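Local coordinates for class I phosphodiesterase PDEB1 (Leishmania major, PDB 2R8Q), which belongs to the class I phosphodiesterases and has an all-helical catalytic domain that holds zinc and magnesium ions near a pocket occupied by 3-isobutyl-1-methylxanthine, at residues A[172-175]-A[176-180]; A[203-206]-A[207-211]; A[329-332]-A[333-337]. All coordinates share one frame; numbering follows the deposited sequence.

Contact 1 of 3, residues A[172-175]-A[176-180]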
loop_
_atom_site.group_PDB
_atom_site.type_symbol
_atom_site.label_atom_id
_atom_site.label_comp_id
_atom_site.label_asym_id
_atom_site.label_seq_id
_atom_site.Cartn_x
_atom_site.Cartn_y
_atom_site.Cartn_z
ATOM N N LEU A 172 -4.601 -1.456 -8.502
ATOM C CA LEU A 172 -5.333 -0.261 -8.109
ATOM C C LEU A 172 -6.187 -0.413 -6.858
ATOM O O LEU A 172 -6.129 0.424 -5.956
ATOM C CB LEU A 172 -6.231 0.193 -9.264
ATOM C CG LEU A 172 -5.546 0.905 -10.428
ATOM C CD1 LEU A 172 -6.422 0.829 -11.666
ATOM C CD2 LEU A 172 -5.269 2.343 -10.042
ATOM N N GLU A 173 -6.980 -1.478 -6.800
ATOM C CA GLU A 173 -7.878 -1.676 -5.668
ATOM C C GLU A 173 -7.199 -1.767 -4.297
ATOM O O GLU A 173 -7.715 -1.234 -3.314
ATOM C CB GLU A 173 -8.775 -2.889 -5.929
ATOM C CG GLU A 173 -9.744 -2.710 -7.115
ATOM C CD GLU A 173 -9.061 -2.751 -8.477
ATOM O OE1 GLU A 173 -7.978 -3.356 -8.581
ATOM O OE2 GLU A 173 -9.616 -2.194 -9.451
ATOM N N VAL A 174 -6.042 -2.413 -4.216
ATOM C CA VAL A 174 -5.349 -2.485 -2.934
ATOM C C VAL A 174 -4.871 -1.075 -2.580
ATOM O O VAL A 174 -4.918 -0.667 -1.418
ATOM C CB VAL A 174 -4.148 -3.456 -2.997
ATOM C CG1 VAL A 174 -3.328 -3.368 -1.707
ATOM C CG2 VAL A 174 -4.652 -4.879 -3.191
ATOM N N HIS A 175 -4.434 -0.328 -3.594
ATOM C CA HIS A 175 -3.972 1.044 -3.400
ATOM C C HIS A 175 -5.114 1.902 -2.855
ATOM O O HIS A 175 -4.915 2.686 -1.925
ATOM C CB HIS A 175 -3.473 1.621 -4.731
ATOM C CG HIS A 175 -2.934 3.018 -4.634
ATOM N ND1 HIS A 175 -1.816 3.338 -3.893
ATOM C CD2 HIS A 175 -3.343 4.172 -5.213
ATOM C CE1 HIS A 175 -1.558 4.629 -4.021
ATOM N NE2 HIS A 175 -2.470 5.158 -4.818
ATOM N N HIS A 176 -6.313 1.753 -3.418
ATOM C CA HIS A 176 -7.447 2.550 -2.941
ATOM C C HIS A 176 -7.731 2.235 -1.467
ATOM O O HIS A 176 -8.037 3.132 -0.673
ATOM C CB HIS A 176 -8.719 2.279 -3.763
ATOM C CG HIS A 176 -8.539 2.403 -5.247
ATOM N ND1 HIS A 176 -7.870 3.452 -5.844
ATOM C CD2 HIS A 176 -9.011 1.635 -6.260
ATOM C CE1 HIS A 176 -7.937 3.323 -7.158
ATOM N NE2 HIS A 176 -8.625 2.229 -7.437
ATOM N N CYS A 177 -7.638 0.957 -1.103
ATOM C CA CYS A 177 -7.877 0.545 0.280
ATOM C C CYS A 177 -6.843 1.171 1.207
ATOM O O CYS A 177 -7.175 1.644 2.292
ATOM C CB CYS A 177 -7.805 -0.977 0.413
ATOM S SG CYS A 177 -9.220 -1.862 -0.277
ATOM N N SER A 178 -5.586 1.168 0.775
ATOM C CA SER A 178 -4.508 1.737 1.579
ATOM C C SER A 178 -4.747 3.212 1.870
ATOM O O SER A 178 -4.499 3.684 2.986
ATOM C CB SER A 178 -3.167 1.557 0.861
ATOM O OG SER A 178 -2.878 0.184 0.677
ATOM N N LEU A 179 -5.227 3.948 0.872
ATOM C CA LEU A 179 -5.495 5.365 1.071
ATOM C C LEU A 179 -6.743 5.582 1.920
ATOM O O LEU A 179 -6.835 6.563 2.658
ATOM C CB LEU A 179 -5.632 6.081 -0.273
ATOM C CG LEU A 179 -4.309 6.219 -1.030
ATOM C CD1 LEU A 179 -4.552 6.884 -2.368
ATOM C CD2 LEU A 179 -3.328 7.041 -0.204
ATOM N N ALA A 180 -7.706 4.671 1.820
ATOM C CA ALA A 180 -8.918 4.788 2.622
ATOM C C ALA A 180 -8.515 4.684 4.090
ATOM O O ALA A 180 -8.975 5.455 4.928
ATOM C CB ALA A 180 -9.896 3.675 2.266
HETATM O O HOH W 1 -9.757 0.972 -9.609
#
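The imidazole of His176 lies against the backbone carbonyl of Leu172, one turn earlier in helix 171-184. The helix belongs to the all-helical catalytic domain of a class I phosphodiesterase, and this is an i to i+4 contact along it. Leu172 O sits over the centre of the His176 ring, 3.1 Å above its plane. The same oxygen accepts the helical hydrogen bond from His176 N at 2.9 Å. With chi1 at -52°, CG of His176 stands beside its backbone N, which folds the ring back over the preceding turn. Leu172 CB packs against the ring, 3.6 Å from His176 NE2.

Both ring nitrogens have polar partners. A water lies in the ring plane at the edge, 2.8 Å from His176 NE2. It donates to Glu173 OE2 at 3.2 Å and bridges the two side chains. His176 ND1 is hydrogen-bonded to Leu142 O, which limits rotation of the ring.

Further out, Asn149 bonds both Glu173 OE1 and Leu172 N. This fixes the Glu173 carboxylate, whose side chain is about 4 Å from a bound magnesium ion. His176 also touches Asp141, a zinc ligand. Glu173 and His176 thus border the metal centre, consistent with second-shell places there. Val174 packs on Ser166 of the second subunit.

His175 takes another direction, with CG anti to its backbone N, and its NE2 bonds Asp143 OD2. Leu179 CG lies over one face of the His175 ring, toward the rim, and Leu179 CD1 is 3.6 Å from His175 NE2.

Contact 2 of 3, residues A[203-206]-A[207-211]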
loop_
_atom_site.group_PDB
_atom_site.type_symbol
_atom_site.label_atom_id
_atom_site.label_comp_id
_atom_site.label_asym_id
_atom_site.label_seq_id
_atom_site.Cartn_x
_atom_site.Cartn_y
_atom_site.Cartn_z
ATOM N N ALA A 203 -16.651 -3.072 10.065
ATOM C CA ALA A 203 -16.776 -2.034 9.046
ATOM C C ALA A 203 -15.579 -2.005 8.101
ATOM O O ALA A 203 -15.748 -1.898 6.886
ATOM C CB ALA A 203 -16.956 -0.676 9.711
ATOM N N TYR A 204 -14.368 -2.089 8.650
ATOM C CA TYR A 204 -13.179 -2.072 7.807
ATOM C C TYR A 204 -13.129 -3.273 6.871
ATOM O O TYR A 204 -12.769 -3.139 5.701
ATOM C CB TYR A 204 -11.900 -2.029 8.650
ATOM C CG TYR A 204 -11.449 -0.632 9.006
ATOM C CD1 TYR A 204 -11.688 -0.099 10.271
ATOM C CD2 TYR A 204 -10.776 0.161 8.072
ATOM C CE1 TYR A 204 -11.264 1.188 10.602
ATOM C CE2 TYR A 204 -10.348 1.449 8.391
ATOM C CZ TYR A 204 -10.594 1.954 9.660
ATOM O OH TYR A 204 -10.152 3.214 9.993
ATOM N N ARG A 205 -13.484 -4.450 7.375
ATOM C CA ARG A 205 -13.452 -5.623 6.519
ATOM C C ARG A 205 -14.482 -5.499 5.402
ATOM O O ARG A 205 -14.224 -5.892 4.269
ATOM C CB ARG A 205 -13.691 -6.899 7.333
ATOM C CG ARG A 205 -13.567 -8.170 6.498
ATOM C CD ARG A 205 -12.296 -8.145 5.659
ATOM N NE ARG A 205 -12.186 -9.285 4.754
ATOM C CZ ARG A 205 -11.665 -10.460 5.088
ATOM N NH1 ARG A 205 -11.196 -10.658 6.315
ATOM N NH2 ARG A 205 -11.609 -11.435 4.192
ATOM N N ALA A 206 -15.644 -4.939 5.715
ATOM C CA ALA A 206 -16.684 -4.768 4.706
ATOM C C ALA A 206 -16.245 -3.761 3.642
ATOM O O ALA A 206 -16.417 -3.995 2.445
ATOM C CB ALA A 206 -17.984 -4.311 5.366
ATOM N N LEU A 207 -15.674 -2.643 4.082
ATOM C CA LEU A 207 -15.213 -1.617 3.156
ATOM C C LEU A 207 -14.148 -2.200 2.225
ATOM O O LEU A 207 -14.222 -2.037 1.006
ATOM C CB LEU A 207 -14.656 -0.421 3.940
ATOM C CG LEU A 207 -14.060 0.759 3.163
ATOM C CD1 LEU A 207 -14.149 2.023 4.007
ATOM C CD2 LEU A 207 -12.609 0.453 2.796
ATOM N N ILE A 208 -13.173 -2.897 2.802
ATOM C CA ILE A 208 -12.094 -3.500 2.026
ATOM C C ILE A 208 -12.622 -4.557 1.049
ATOM O O ILE A 208 -12.222 -4.582 -0.119
ATOM C CB ILE A 208 -11.031 -4.102 2.977
ATOM C CG1 ILE A 208 -10.302 -2.955 3.684
ATOM C CG2 ILE A 208 -10.063 -5.000 2.204
ATOM C CD1 ILE A 208 -9.497 -3.357 4.911
ATOM N N ASP A 209 -13.521 -5.421 1.516
ATOM C CA ASP A 209 -14.091 -6.449 0.647
ATOM C C ASP A 209 -14.779 -5.806 -0.548
ATOM O O ASP A 209 -14.642 -6.263 -1.686
ATOM C CB ASP A 209 -15.126 -7.304 1.389
ATOM C CG ASP A 209 -14.499 -8.262 2.384
ATOM O OD1 ASP A 209 -13.310 -8.618 2.212
ATOM O OD2 ASP A 209 -15.211 -8.675 3.325
ATOM N N CYS A 210 -15.528 -4.742 -0.281
ATOM C CA CYS A 210 -16.250 -4.048 -1.336
ATOM C C CYS A 210 -15.331 -3.390 -2.356
ATOM O O CYS A 210 -15.570 -3.486 -3.557
ATOM C CB CYS A 210 -17.200 -3.016 -0.727
ATOM S SG CYS A 210 -18.681 -3.779 -0.028
ATOM N N VAL A 211 -14.281 -2.724 -1.887
ATOM C CA VAL A 211 -13.355 -2.081 -2.811
ATOM C C VAL A 211 -12.640 -3.136 -3.657
ATOM O O VAL A 211 -12.506 -2.986 -4.870
ATOM C CB VAL A 211 -12.290 -1.240 -2.066
ATOM C CG1 VAL A 211 -11.308 -0.642 -3.067
ATOM C CG2 VAL A 211 -12.957 -0.130 -1.277
#
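The guanidinium of Arg205 meets Asp209 at its edge. Asp209 OD1 lies in the guanidinium plane, 2.9 Å from Arg205 NE, and the N-H...O angle is 168°. From the carboxylate side, NE comes to the syn side of OD1 but somewhat out of plane. The two planes are 69° apart, and the groups share this one hydrogen-bonded salt bridge, with no second parallel bond between them. Arg205 CG, placed by chi1 anti to the backbone N, lies 3.6 Å from Asp209 OD2. A bend at chi2 (48°) then brings NE to the Asp209 carboxylate, one turn on.

OD2 forms a second salt bridge, with Arg243 NH1 of helix 239-254. The Asp209 carboxylate is thus held between two arginines, one at each oxygen, which would probably stabilise its negative charge. Another flat group, the Tyr204 ring, makes an edge-to-face contact with Phe192. Ile208 CG1 lies 3.2 Å from the backbone oxygen Tyr204 O.

Arg205 and Asp209 are also joined by the helical bond from Asp209 N to Arg205 O, 2.9 Å long. They pack on Ile161 and Ala165 of the second subunit. The arrangement is an i to i+4 salt bridge on a helix, set here in helix 197-212 of a helical phosphodiesterase domain.

Contact 3 of 3, residues A[329-332]-A[333-337]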
loop_
_atom_site.group_PDB
_atom_site.type_symbol
_atom_site.label_atom_id
_atom_site.label_comp_id
_atom_site.label_asym_id
_atom_site.label_seq_id
_atom_site.Cartn_x
_atom_site.Cartn_y
_atom_site.Cartn_z
ATOM N N MET A 329 -34.932 -3.299 -8.413
ATOM C CA MET A 329 -34.114 -2.489 -9.318
ATOM C C MET A 329 -34.439 -2.760 -10.788
ATOM O O MET A 329 -33.582 -2.642 -11.662
ATOM C CB MET A 329 -32.623 -2.748 -9.047
ATOM C CG MET A 329 -32.100 -2.073 -7.780
ATOM S SD MET A 329 -30.576 -2.806 -7.125
ATOM C CE MET A 329 -29.455 -2.557 -8.492
ATOM N N GLN A 330 -35.690 -3.113 -11.058
ATOM C CA GLN A 330 -36.120 -3.398 -12.419
ATOM C C GLN A 330 -35.855 -2.242 -13.381
ATOM O O GLN A 330 -35.527 -2.467 -14.544
ATOM C CB GLN A 330 -37.613 -3.738 -12.433
ATOM C CG GLN A 330 -38.154 -4.154 -13.797
ATOM C CD GLN A 330 -37.446 -5.371 -14.364
ATOM O OE1 GLN A 330 -37.202 -6.347 -13.655
ATOM N NE2 GLN A 330 -37.124 -5.324 -15.653
ATOM N N TRP A 331 -35.986 -1.009 -12.900
ATOM C CA TRP A 331 -35.771 0.151 -13.759
ATOM C C TRP A 331 -34.376 0.146 -14.387
ATOM O O TRP A 331 -34.181 0.676 -15.476
ATOM C CB TRP A 331 -36.009 1.451 -12.974
ATOM C CG TRP A 331 -34.809 1.991 -12.250
ATOM C CD1 TRP A 331 -33.768 2.694 -12.793
ATOM C CD2 TRP A 331 -34.518 1.863 -10.852
ATOM N NE1 TRP A 331 -32.851 3.011 -11.823
ATOM C CE2 TRP A 331 -33.285 2.513 -10.622
ATOM C CE3 TRP A 331 -35.179 1.263 -9.772
ATOM C CZ2 TRP A 331 -32.698 2.580 -9.354
ATOM C CZ3 TRP A 331 -34.595 1.329 -8.509
ATOM C CH2 TRP A 331 -33.364 1.984 -8.314
ATOM N N CYS A 332 -33.409 -0.460 -13.702
ATOM C CA CYS A 332 -32.044 -0.525 -14.220
ATOM C C CYS A 332 -32.024 -1.358 -15.491
ATOM O O CYS A 332 -31.393 -0.988 -16.479
ATOM C CB CYS A 332 -31.107 -1.165 -13.197
ATOM S SG CYS A 332 -30.951 -0.256 -11.657
ATOM N N VAL A 333 -32.715 -2.493 -15.451
ATOM C CA VAL A 333 -32.792 -3.385 -16.599
ATOM C C VAL A 333 -33.588 -2.739 -17.728
ATOM O O VAL A 333 -33.183 -2.793 -18.888
ATOM C CB VAL A 333 -33.454 -4.729 -16.218
ATOM C CG1 VAL A 333 -33.711 -5.560 -17.468
ATOM C CG2 VAL A 333 -32.558 -5.495 -15.257
ATOM N N ASP A 334 -34.718 -2.128 -17.387
ATOM C CA ASP A 334 -35.545 -1.482 -18.398
ATOM C C ASP A 334 -34.786 -0.373 -19.109
ATOM O O ASP A 334 -34.914 -0.203 -20.318
ATOM C CB ASP A 334 -36.814 -0.894 -17.777
ATOM C CG ASP A 334 -37.687 -1.946 -17.132
ATOM O OD1 ASP A 334 -37.652 -3.106 -17.586
ATOM O OD2 ASP A 334 -38.423 -1.607 -16.181
ATOM N N THR A 335 -33.985 0.378 -18.359
ATOM C CA THR A 335 -33.239 1.477 -18.949
ATOM C C THR A 335 -32.035 1.026 -19.770
ATOM O O THR A 335 -31.735 1.614 -20.806
ATOM C CB THR A 335 -32.777 2.475 -17.874
ATOM O OG1 THR A 335 -33.908 2.909 -17.111
ATOM C CG2 THR A 335 -32.133 3.692 -18.520
ATOM N N VAL A 336 -31.337 -0.011 -19.319
ATOM C CA VAL A 336 -30.192 -0.474 -20.086
ATOM C C VAL A 336 -30.694 -1.035 -21.417
ATOM O O VAL A 336 -30.039 -0.885 -22.446
ATOM C CB VAL A 336 -29.371 -1.554 -19.327
ATOM C CG1 VAL A 336 -30.150 -2.849 -19.225
ATOM C CG2 VAL A 336 -28.040 -1.776 -20.036
ATOM N N ASN A 337 -31.868 -1.664 -21.398
ATOM C CA ASN A 337 -32.430 -2.224 -22.622
ATOM C C ASN A 337 -32.867 -1.118 -23.574
ATOM O O ASN A 337 -32.630 -1.204 -24.779
ATOM C CB ASN A 337 -33.624 -3.135 -22.315
ATOM C CG ASN A 337 -33.224 -4.395 -21.568
ATOM O OD1 ASN A 337 -32.161 -4.963 -21.813
ATOM N ND2 ASN A 337 -34.086 -4.849 -20.667
#
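Gln330 reaches along the helix to Asp334, one turn on. From CB the chain runs to CG, which is anti to the backbone N and passes 3.5 Å from Asp334 OD2. A bend at chi2 (59°) then turns CD and the amide toward the same carboxylate. At the tip, Gln330 NE2 donates to Asp334 OD1 at 3.0 Å, with an N-H...O angle of 168°. OD1 lies in the plane of the amide, yet the amide approaches from above the carboxylate plane, the two planes being 44° apart. NE2 also touches Val333 CB at 3.8 Å.

This is an i to i+4 side-chain bond along helix 330-348, the last helix of the modelled domain. It runs beside the backbone bond from Asp334 N to Gln330 O, 3.0 Å long. The Val333 side chain touches Val322 of helix 302-324.

The neighbouring carbonyl is gripped twice. Trp331 O accepts from Thr335 N at 2.9 Å and from Thr335 OG1 at 2.8 Å. The two donors come from opposite faces of the carbonyl plane. The Trp331 indole packs on Thr114 and Thr118 of helix 102-118, and Cys332 SG lies 3.7 Å above one face of the indole, toward its rim.

All three contacts are local. Each lies along a single helix, so none closes a long loop, and none nests in or crosses another. From the N terminus, contact 1 comes first, on helix 171-184. Contact 2 follows on helix 197-212, the next helix in the chain. These two helices pack together: Cys177 SG is 3.6 Å from Val211 CB, and Glu173 CG is 3.6 Å from Val211 O. Both contacts also touch the second subunit. Contact 3 comes much later, on helix 330-348. It lies across the chain's centre from contact 1, with centres about 31 Å apart, and packs helix 330-348 against helices 102-118 and 302-324.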